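Local structure of histidinol-phosphate aminotransferase (Clostridium acetobutylicum, 3FTB) at residues L55-L66 and W245-I256; E281-I289 and A353-L361. The protein probably acts as a pyridoxal 5'-phosphate-dependent aminotransferase, the histidinol-phosphate transaminase of histidine biosynthesis. All coordinates share one frame; numbering follows the deposited sequence.

How the contacts relate
The two contacts illustrate how one chain serves both its own fold and its dimer. Contact 1 lies at the subunit interface and reaches a bound phosphate ion, which Ser88, Thr214 and Arg223 of the second subunit also hold; the setting is consistent with the site that receives the phosphate of pyridoxal phosphate. Contact 2 lies on the far side of the chain's centre, in the C-terminal region, and no other chain of the assembly touches its segments. The contacts follow each other in sequence, helix 249-257 leading on to helix 262-285, yet their centres are 47 Å apart and their nearest atoms about 31 Å.

Contact 1 (L55-L66 and W245-I256); sequences LGVYPDVNYRRL and WNINCFAEMAAI. With PO4 (phosphate ion), chain H.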
loop_
_atom_site.group_PDB
_atom_site.type_symbol
_atom_site.label_atom_id
_atom_site.label_comp_id
_atom_site.label_asym_id
_atom_site.label_seq_id
_atom_site.Cartn_x
_atom_site.Cartn_y
_atom_site.Cartn_z
ATOM N N LEU A 55 -3.157 13.659 -7.854
ATOM C CA LEU A 55 -3.434 13.589 -6.421
ATOM C C LEU A 55 -4.925 13.653 -6.179
ATOM O O LEU A 55 -5.443 13.035 -5.246
ATOM C CB LEU A 55 -2.788 14.753 -5.672
ATOM C CG LEU A 55 -1.379 14.570 -5.124
ATOM C CD1 LEU A 55 -0.974 15.835 -4.388
ATOM C CD2 LEU A 55 -1.345 13.369 -4.206
ATOM N N GLY A 56 -5.604 14.416 -7.023
ATOM C CA GLY A 56 -6.990 14.768 -6.793
ATOM C C GLY A 56 -7.985 13.706 -7.201
ATOM O O GLY A 56 -9.169 13.819 -6.867
ATOM N N VAL A 57 -7.520 12.675 -7.909
ATOM C CA VAL A 57 -8.419 11.613 -8.360
ATOM C C VAL A 57 -7.870 10.204 -8.126
ATOM O O VAL A 57 -6.668 10.009 -7.964
ATOM C CB VAL A 57 -8.796 11.786 -9.845
ATOM C CG1 VAL A 57 -9.433 13.155 -10.054
ATOM C CG2 VAL A 57 -7.571 11.607 -10.738
ATOM N N TYR A 58 -8.771 9.229 -8.094
ATOM C CA TYR A 58 -8.395 7.827 -8.022
ATOM C C TYR A 58 -7.718 7.389 -9.324
ATOM O O TYR A 58 -8.194 7.702 -10.419
ATOM C CB TYR A 58 -9.633 6.966 -7.780
ATOM C CG TYR A 58 -10.140 6.964 -6.346
ATOM C CD1 TYR A 58 -9.626 6.080 -5.400
ATOM C CD2 TYR A 58 -11.158 7.821 -5.950
ATOM C CE1 TYR A 58 -10.104 6.068 -4.093
ATOM C CE2 TYR A 58 -11.642 7.812 -4.649
ATOM C CZ TYR A 58 -11.114 6.939 -3.726
ATOM O OH TYR A 58 -11.601 6.939 -2.439
ATOM N N PRO A 59 -6.608 6.650 -9.211
ATOM C CA PRO A 59 -5.954 6.146 -10.421
ATOM C C PRO A 59 -6.902 5.192 -11.132
ATOM O O PRO A 59 -7.950 4.861 -10.571
ATOM C CB PRO A 59 -4.762 5.356 -9.874
ATOM C CG PRO A 59 -4.629 5.765 -8.419
ATOM C CD PRO A 59 -5.994 6.136 -7.976
ATOM N N ASP A 60 -6.544 4.756 -12.336
ATOM C CA ASP A 60 -7.300 3.711 -13.015
ATOM C C ASP A 60 -7.301 2.477 -12.128
ATOM O O ASP A 60 -6.249 2.034 -11.694
ATOM C CB ASP A 60 -6.670 3.385 -14.374
ATOM C CG ASP A 60 -7.442 2.309 -15.144
ATOM O OD1 ASP A 60 -8.571 1.952 -14.736
ATOM O OD2 ASP A 60 -6.918 1.822 -16.167
ATOM N N VAL A 61 -8.474 1.923 -11.844
ATOM C CA VAL A 61 -8.537 0.724 -11.010
ATOM C C VAL A 61 -7.847 -0.476 -11.682
ATOM O O VAL A 61 -7.590 -1.493 -11.038
ATOM C CB VAL A 61 -9.993 0.365 -10.624
ATOM C CG1 VAL A 61 -10.632 -0.525 -11.691
ATOM C CG2 VAL A 61 -10.034 -0.320 -9.269
ATOM N N ASN A 62 -7.552 -0.350 -12.976
ATOM C CA ASN A 62 -6.854 -1.412 -13.724
ATOM C C ASN A 62 -5.397 -1.077 -14.063
ATOM O O ASN A 62 -4.660 -1.931 -14.546
ATOM C CB ASN A 62 -7.607 -1.779 -15.012
ATOM C CG ASN A 62 -8.873 -2.590 -14.755
ATOM O OD1 ASN A 62 -9.800 -2.566 -15.563
ATOM N ND2 ASN A 62 -8.917 -3.310 -13.628
ATOM N N TYR A 63 -4.997 0.170 -13.829
ATOM C CA TYR A 63 -3.609 0.615 -14.032
ATOM C C TYR A 63 -3.028 0.309 -15.423
ATOM O O TYR A 63 -1.825 0.018 -15.547
ATOM C CB TYR A 63 -2.680 0.041 -12.944
ATOM C CG TYR A 63 -2.930 0.589 -11.550
ATOM C CD1 TYR A 63 -2.532 1.873 -11.204
ATOM C CD2 TYR A 63 -3.564 -0.179 -10.588
ATOM C CE1 TYR A 63 -2.765 2.375 -9.940
ATOM C CE2 TYR A 63 -3.801 0.314 -9.315
ATOM C CZ TYR A 63 -3.401 1.590 -8.997
ATOM O OH TYR A 63 -3.641 2.077 -7.730
ATOM N N ARG A 64 -3.861 0.399 -16.460
ATOM C CA ARG A 64 -3.423 0.041 -17.813
ATOM C C ARG A 64 -2.166 0.784 -18.284
ATOM O O ARG A 64 -1.285 0.186 -18.905
ATOM C CB ARG A 64 -4.548 0.228 -18.838
ATOM C CG ARG A 64 -4.184 -0.279 -20.243
ATOM C CD ARG A 64 -5.218 0.096 -21.303
ATOM N NE ARG A 64 -5.536 1.517 -21.243
ATOM C CZ ARG A 64 -4.959 2.446 -21.993
ATOM N NH1 ARG A 64 -4.041 2.099 -22.878
ATOM N NH2 ARG A 64 -5.307 3.722 -21.856
ATOM N N ARG A 65 -2.077 2.080 -18.004
ATOM C CA ARG A 65 -0.925 2.854 -18.462
ATOM C C ARG A 65 0.354 2.464 -17.703
ATOM O O ARG A 65 1.463 2.473 -18.254
ATOM C CB ARG A 65 -1.202 4.355 -18.366
ATOM C CG ARG A 65 -0.197 5.211 -19.134
ATOM C CD ARG A 65 -0.651 6.671 -19.269
ATOM N NE ARG A 65 0.434 7.536 -19.733
ATOM C CZ ARG A 65 1.122 8.372 -18.959
ATOM N NH1 ARG A 65 0.841 8.477 -17.666
ATOM N NH2 ARG A 65 2.092 9.114 -19.479
ATOM N N LEU A 66 0.196 2.092 -16.440
ATOM C CA LEU A 66 1.332 1.618 -15.664
ATOM C C LEU A 66 1.846 0.284 -16.229
ATOM O O LEU A 66 3.046 0.115 -16.508
ATOM C CB LEU A 66 0.930 1.458 -14.197
ATOM C CG LEU A 66 2.072 1.509 -13.176
ATOM C CD1 LEU A 66 1.508 1.577 -11.765
ATOM C CD2 LEU A 66 2.988 0.332 -13.319
ATOM N N TRP A 245 -6.780 0.012 -6.056
ATOM C CA TRP A 245 -5.921 1.178 -5.831
ATOM C C TRP A 245 -4.831 1.050 -4.738
ATOM O O TRP A 245 -4.630 1.983 -3.962
ATOM C CB TRP A 245 -6.776 2.411 -5.559
ATOM C CG TRP A 245 -7.833 2.615 -6.573
ATOM C CD1 TRP A 245 -7.669 3.074 -7.848
ATOM C CD2 TRP A 245 -9.235 2.371 -6.409
ATOM N NE1 TRP A 245 -8.886 3.127 -8.488
ATOM C CE2 TRP A 245 -9.861 2.704 -7.623
ATOM C CE3 TRP A 245 -10.022 1.908 -5.348
ATOM C CZ2 TRP A 245 -11.238 2.585 -7.810
ATOM C CZ3 TRP A 245 -11.386 1.786 -5.539
ATOM C CH2 TRP A 245 -11.980 2.123 -6.757
ATOM N N ASN A 246 -4.115 -0.069 -4.677
ATOM C CA ASN A 246 -3.047 -0.204 -3.679
ATOM C C ASN A 246 -1.788 0.602 -4.026
ATOM O O ASN A 246 -0.837 0.664 -3.243
ATOM C CB ASN A 246 -2.671 -1.671 -3.476
ATOM C CG ASN A 246 -2.062 -2.289 -4.721
ATOM O OD1 ASN A 246 -2.502 -2.030 -5.844
ATOM N ND2 ASN A 246 -1.045 -3.113 -4.527
ATOM N N ILE A 247 -1.783 1.207 -5.208
ATOM C CA ILE A 247 -0.614 1.922 -5.720
ATOM C C ILE A 247 -0.872 3.421 -5.757
ATOM O O ILE A 247 -1.683 3.886 -6.536
ATOM C CB ILE A 247 -0.255 1.440 -7.153
ATOM C CG1 ILE A 247 -0.088 -0.077 -7.188
ATOM C CG2 ILE A 247 0.989 2.134 -7.693
ATOM C CD1 ILE A 247 0.837 -0.613 -6.124
ATOM N N ASN A 248 -0.186 4.179 -4.911
ATOM C CA ASN A 248 -0.337 5.638 -4.902
ATOM C C ASN A 248 0.078 6.284 -6.230
ATOM O O ASN A 248 0.795 5.678 -7.027
ATOM C CB ASN A 248 0.462 6.252 -3.753
ATOM C CG ASN A 248 1.949 6.349 -4.062
ATOM O OD1 ASN A 248 2.738 5.511 -3.627
ATOM N ND2 ASN A 248 2.337 7.374 -4.809
ATOM N N CYS A 249 -0.355 7.524 -6.454
ATOM C CA CYS A 249 -0.167 8.185 -7.746
ATOM C C CYS A 249 1.287 8.522 -8.124
ATOM O O CYS A 249 1.640 8.510 -9.309
ATOM C CB CYS A 249 -1.064 9.431 -7.860
ATOM S SG CYS A 249 -0.639 10.857 -6.811
ATOM N N PHE A 250 2.124 8.830 -7.138
ATOM C CA PHE A 250 3.532 9.133 -7.408
ATOM C C PHE A 250 4.273 7.867 -7.830
ATOM O O PHE A 250 5.058 7.870 -8.786
ATOM C CB PHE A 250 4.197 9.765 -6.185
ATOM C CG PHE A 250 3.650 11.119 -5.835
ATOM C CD1 PHE A 250 4.018 12.240 -6.565
ATOM C CD2 PHE A 250 2.764 11.275 -4.776
ATOM C CE1 PHE A 250 3.511 13.488 -6.239
ATOM C CE2 PHE A 250 2.255 12.522 -4.455
ATOM C CZ PHE A 250 2.628 13.628 -5.191
ATOM N N ALA A 251 4.011 6.783 -7.106
ATOM C CA ALA A 251 4.540 5.478 -7.462
ATOM C C ALA A 251 4.205 5.208 -8.917
ATOM O O ALA A 251 5.078 4.853 -9.707
ATOM C CB ALA A 251 3.937 4.401 -6.568
ATOM N N GLU A 252 2.936 5.393 -9.270
ATOM C CA GLU A 252 2.491 5.230 -10.648
ATOM C C GLU A 252 3.277 6.134 -11.586
ATOM O O GLU A 252 3.720 5.694 -12.649
ATOM C CB GLU A 252 1.002 5.530 -10.758
ATOM C CG GLU A 252 0.419 5.319 -12.124
ATOM C CD GLU A 252 -1.056 5.666 -12.168
ATOM O OE1 GLU A 252 -1.436 6.718 -11.610
ATOM O OE2 GLU A 252 -1.836 4.888 -12.755
ATOM N N MET A 253 3.455 7.395 -11.186
ATOM C CA MET A 253 4.188 8.354 -12.008
ATOM C C MET A 253 5.635 7.928 -12.233
ATOM O O MET A 253 6.179 8.115 -13.325
ATOM C CB MET A 253 4.137 9.764 -11.413
ATOM C CG MET A 253 4.870 10.794 -12.271
ATOM S SD MET A 253 6.636 10.964 -11.900
ATOM C CE MET A 253 6.491 12.030 -10.461
ATOM N N ALA A 254 6.258 7.357 -11.203
ATOM C CA ALA A 254 7.633 6.881 -11.322
ATOM C C ALA A 254 7.737 5.714 -12.288
ATOM O O ALA A 254 8.530 5.744 -13.220
ATOM C CB ALA A 254 8.202 6.496 -9.962
ATOM N N ALA A 255 6.931 4.685 -12.056
ATOM C CA ALA A 255 6.902 3.508 -12.928
ATOM C C ALA A 255 6.621 3.851 -14.387
ATOM O O ALA A 255 6.988 3.110 -15.291
ATOM C CB ALA A 255 5.867 2.507 -12.430
ATOM N N ILE A 256 5.960 4.976 -14.616
ATOM C CA ILE A 256 5.568 5.359 -15.967
ATOM C C ILE A 256 6.661 6.179 -16.670
ATOM O O ILE A 256 6.861 6.057 -17.883
ATOM C CB ILE A 256 4.168 6.061 -15.970
ATOM C CG1 ILE A 256 3.062 4.998 -15.818
ATOM C CG2 ILE A 256 3.986 6.907 -17.225
ATOM C CD1 ILE A 256 1.627 5.514 -15.662
HETATM P P PO4 H . -10.495 5.214 0.468
HETATM O O1 PO4 H . -10.100 6.128 1.600
HETATM O O2 PO4 H . -11.990 4.942 0.477
HETATM O O3 PO4 H . -10.085 5.876 -0.826
HETATM O O4 PO4 H . -9.763 3.907 0.592
HETATM O O HOH W 1 -4.446 6.641 -13.329
HETATM O O HOH W 2 -6.544 -1.678 -8.182
HETATM O O HOH W 3 -2.298 3.343 -14.640
#
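Trp245 fills a hollow between Tyr58 and Val61: in this fold type I aminotransferase the non-helical residues ahead of helix 64-74 wrap the indole side chain. Val61 CG2 sits over one indole face, 3.8 Å from the centroid of the six-membered ring, as a CH-pi contact. The opposite face receives the edge of Tyr58 in an edge-to-face pair, with the planes inclined at 50°. Between these two bumps Pro59 closes the pyrrole rim: its CD lies 3.5 Å from Trp245 CD1, while Trp245 NE1 makes a weak, bent bond (129°) to Pro59 O.

The second projection is Tyr63, the N-cap residue of helix 64-74. With CG anti to its carbonyl carbon (chi1 -68°), the ring extends to Ile247, whose CG1 lies over one face; Tyr63 OH donates to Ile247 O at 2.9 Å. Glu252 OE2 comes to the ring's edge, 3.5 Å from Tyr63 CD1; one water links this oxygen to Asp60 N, and a second reaches Leu66 N only weakly. An Asx turn at Asp60 shapes the bend that leads into the helix. Beyond it, Leu66 CD2 nestles against Ala255 CB (3.7 Å), and Ile256 CG2 supports one face of the Arg65 guanidinium, whose NH1 forms a salt bridge with Glu50.

At the other end, Leu55 CD2 drops into a notch between Cys249 SG and Phe250 CE2, 3.7 Å from the sulfur. That Phe250 stacks on Phe250 of the second subunit, so the notch borders the dimer interface. Tyr58 also faces the neighbour: besides packing on Trp245, its hydroxyl is bonded to Lys215 of the second subunit and donates to phosphate O3, where the modelled 2.5 Å separation of Tyr58 OH from that oxygen is doubtfully short.

Contact 2 (E281-I289 and A353-L361); sequences EELNKIGFI and ALKGVENNL
With CG set between its backbone N and carbonyl carbon (chi1 54°), Phe288 points its ring at helix 344-359, while Glu358, with CG anti to its backbone N and the chain bent at chi2 (75°), lies alongside it. The site belongs to the C-terminal domain of the fold type I architecture, where the turn after helix 262-285 leads toward strand 289-293 of the five-stranded sheet. The ring meets the helix by its edge: Leu354 O lies in the ring plane, 3.2 Å from Phe288 CE2. The Phe288 and Glu358 side chains slide past each other in opposite directions, with the carboxylate plane 27° from that of the ring, and Glu358 OE1 comes to 3.4 Å from Gly287 CA.

Leu354 is the shared apolar partner. Its CB is pressed by Ile286 CD1 at 3.4 Å, tighter than usual for two carbons, and its CD2 meets Leu283 CD2 at 3.5 Å. Ile286 CG2 rests over one face of the Phe288 ring, and Leu312 and Ile307 add further neighbours to that ring. Lys355 lays its amino end near Ile286 CD1. One water joins the helices there, accepting from Lys355 NZ at 2.9 Å and donating to Glu282 O.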
loop_
_atom_site.group_PDB
_atom_site.type_symbol
_atom_site.label_atom_id
_atom_site.label_comp_id
_atom_site.label_asym_id
_atom_site.label_seq_id
_atom_site.Cartn_x
_atom_site.Cartn_y
_atom_site.Cartn_z
ATOM N N GLU A 281 38.814 -5.054 -4.956
ATOM C CA GLU A 281 40.276 -5.178 -4.953
ATOM C C GLU A 281 40.829 -4.525 -3.704
ATOM O O GLU A 281 41.734 -5.059 -3.061
ATOM C CB GLU A 281 40.900 -4.574 -6.215
ATOM C CG GLU A 281 40.765 -5.480 -7.443
ATOM C CD GLU A 281 40.949 -4.740 -8.754
ATOM O OE1 GLU A 281 40.749 -3.505 -8.762
ATOM O OE2 GLU A 281 41.284 -5.390 -9.775
ATOM N N GLU A 282 40.266 -3.376 -3.351
ATOM C CA GLU A 282 40.614 -2.720 -2.101
ATOM C C GLU A 282 40.270 -3.575 -0.869
ATOM O O GLU A 282 41.057 -3.637 0.082
ATOM C CB GLU A 282 39.935 -1.357 -2.026
ATOM C CG GLU A 282 40.295 -0.463 -3.188
ATOM C CD GLU A 282 41.789 -0.360 -3.365
ATOM O OE1 GLU A 282 42.289 -0.775 -4.431
ATOM O OE2 GLU A 282 42.464 0.115 -2.426
ATOM N N LEU A 283 39.107 -4.231 -0.878
ATOM C CA LEU A 283 38.706 -5.082 0.247
ATOM C C LEU A 283 39.650 -6.267 0.355
ATOM O O LEU A 283 39.914 -6.772 1.449
ATOM C CB LEU A 283 37.263 -5.595 0.103
ATOM C CG LEU A 283 36.057 -4.762 0.559
ATOM C CD1 LEU A 283 34.806 -5.583 0.355
ATOM C CD2 LEU A 283 36.156 -4.315 2.019
ATOM N N ASN A 284 40.162 -6.712 -0.788
ATOM C CA ASN A 284 40.995 -7.913 -0.818
ATOM C C ASN A 284 42.352 -7.675 -0.160
ATOM O O ASN A 284 43.018 -8.615 0.266
ATOM C CB ASN A 284 41.154 -8.442 -2.251
ATOM C CG ASN A 284 40.091 -9.469 -2.627
ATOM O OD1 ASN A 284 39.488 -9.383 -3.691
ATOM N ND2 ASN A 284 39.867 -10.453 -1.755
ATOM N N LYS A 285 42.736 -6.403 -0.068
ATOM C CA LYS A 285 43.991 -5.998 0.547
ATOM C C LYS A 285 43.883 -5.930 2.072
ATOM O O LYS A 285 44.894 -6.046 2.777
ATOM C CB LYS A 285 44.439 -4.640 -0.007
ATOM C CG LYS A 285 44.702 -4.615 -1.516
ATOM C CD LYS A 285 44.778 -3.179 -2.038
ATOM C CE LYS A 285 45.428 -3.103 -3.411
ATOM N NZ LYS A 285 44.726 -3.955 -4.414
ATOM N N ILE A 286 42.664 -5.740 2.578
ATOM C CA ILE A 286 42.451 -5.569 4.020
ATOM C C ILE A 286 42.717 -6.870 4.773
ATOM O O ILE A 286 42.243 -7.935 4.369
ATOM C CB ILE A 286 41.043 -4.994 4.321
ATOM C CG1 ILE A 286 40.753 -3.839 3.362
ATOM C CG2 ILE A 286 40.924 -4.550 5.779
ATOM C CD1 ILE A 286 39.901 -2.774 3.934
ATOM N N GLY A 287 43.492 -6.776 5.854
ATOM C CA GLY A 287 44.030 -7.944 6.527
ATOM C C GLY A 287 43.039 -8.878 7.196
ATOM O O GLY A 287 43.205 -10.107 7.155
ATOM N N PHE A 288 42.013 -8.315 7.827
ATOM C CA PHE A 288 41.018 -9.155 8.483
ATOM C C PHE A 288 39.992 -9.643 7.476
ATOM O O PHE A 288 39.215 -10.556 7.765
ATOM C CB PHE A 288 40.345 -8.445 9.659
ATOM C CG PHE A 288 39.754 -7.120 9.310
ATOM C CD1 PHE A 288 38.508 -7.045 8.744
ATOM C CD2 PHE A 288 40.444 -5.950 9.568
ATOM C CE1 PHE A 288 37.958 -5.828 8.432
ATOM C CE2 PHE A 288 39.902 -4.730 9.255
ATOM C CZ PHE A 288 38.657 -4.666 8.688
ATOM N N ILE A 289 40.004 -9.037 6.289
ATOM C CA ILE A 289 39.199 -9.535 5.183
ATOM C C ILE A 289 39.837 -10.800 4.635
ATOM O O ILE A 289 40.744 -10.739 3.809
ATOM C CB ILE A 289 39.051 -8.517 4.053
ATOM C CG1 ILE A 289 38.476 -7.202 4.580
ATOM C CG2 ILE A 289 38.142 -9.085 2.960
ATOM C CD1 ILE A 289 36.976 -7.176 4.608
ATOM N N ALA A 353 38.489 3.543 6.969
ATOM C CA ALA A 353 38.126 3.224 8.344
ATOM C C ALA A 353 38.458 1.759 8.629
ATOM O O ALA A 353 38.927 1.418 9.720
ATOM C CB ALA A 353 36.656 3.491 8.578
ATOM N N LEU A 354 38.202 0.901 7.640
ATOM C CA LEU A 354 38.524 -0.522 7.723
ATOM C C LEU A 354 40.009 -0.692 7.956
ATOM O O LEU A 354 40.443 -1.582 8.682
ATOM C CB LEU A 354 38.152 -1.229 6.421
ATOM C CG LEU A 354 36.900 -2.102 6.402
ATOM C CD1 LEU A 354 35.735 -1.419 7.097
ATOM C CD2 LEU A 354 36.537 -2.446 4.981
ATOM N N LYS A 355 40.781 0.168 7.307
ATOM C CA LYS A 355 42.224 0.198 7.458
ATOM C C LYS A 355 42.642 0.633 8.871
ATOM O O LYS A 355 43.560 0.058 9.474
ATOM C CB LYS A 355 42.826 1.119 6.384
ATOM C CG LYS A 355 42.782 0.535 4.980
ATOM C CD LYS A 355 42.761 1.620 3.906
ATOM C CE LYS A 355 42.779 1.020 2.501
ATOM N NZ LYS A 355 41.700 0.007 2.271
ATOM N N GLY A 356 41.963 1.647 9.404
ATOM C CA GLY A 356 42.253 2.103 10.748
ATOM C C GLY A 356 41.956 1.017 11.763
ATOM O O GLY A 356 42.625 0.908 12.776
ATOM N N VAL A 357 40.939 0.209 11.493
ATOM C CA VAL A 357 40.638 -0.922 12.352
ATOM C C VAL A 357 41.770 -1.938 12.263
ATOM O O VAL A 357 42.294 -2.372 13.297
ATOM C CB VAL A 357 39.298 -1.598 11.984
ATOM C CG1 VAL A 357 39.050 -2.809 12.881
ATOM C CG2 VAL A 357 38.150 -0.603 12.084
ATOM N N GLU A 358 42.144 -2.305 11.032
ATOM C CA GLU A 358 43.230 -3.249 10.800
ATOM C C GLU A 358 44.495 -2.765 11.502
ATOM O O GLU A 358 45.104 -3.504 12.277
ATOM C CB GLU A 358 43.479 -3.440 9.304
ATOM C CG GLU A 358 44.809 -4.096 8.978
ATOM C CD GLU A 358 44.830 -5.590 9.270
ATOM O OE1 GLU A 358 43.745 -6.189 9.414
ATOM O OE2 GLU A 358 45.940 -6.171 9.342
ATOM N N ASN A 359 44.871 -1.514 11.243
ATOM C CA ASN A 359 45.961 -0.861 11.958
ATOM C C ASN A 359 45.875 -1.045 13.468
ATOM O O ASN A 359 46.869 -1.371 14.126
ATOM C CB ASN A 359 45.981 0.631 11.644
ATOM C CG ASN A 359 46.644 0.932 10.331
ATOM O OD1 ASN A 359 46.843 0.042 9.507
ATOM N ND2 ASN A 359 47.006 2.193 10.128
ATOM N N ASN A 360 44.688 -0.820 14.017
ATOM C CA ASN A 360 44.513 -0.903 15.454
ATOM C C ASN A 360 44.273 -2.331 15.939
ATOM O O ASN A 360 43.935 -2.559 17.101
ATOM C CB ASN A 360 43.380 0.010 15.903
ATOM C CG ASN A 360 43.410 0.272 17.394
ATOM O OD1 ASN A 360 44.481 0.337 18.002
ATOM N ND2 ASN A 360 42.235 0.419 17.992
ATOM N N LEU A 361 44.463 -3.293 15.044
ATOM C CA LEU A 361 44.176 -4.686 15.357
ATOM C C LEU A 361 45.419 -5.387 15.896
ATOM O O LEU A 361 45.497 -5.711 17.082
ATOM C CB LEU A 361 43.646 -5.407 14.113
ATOM C CG LEU A 361 42.840 -6.693 14.295
ATOM C CD1 LEU A 361 41.578 -6.432 15.093
ATOM C CD2 LEU A 361 42.488 -7.276 12.934
HETATM O O HOH W 4 42.971 -1.879 0.458
#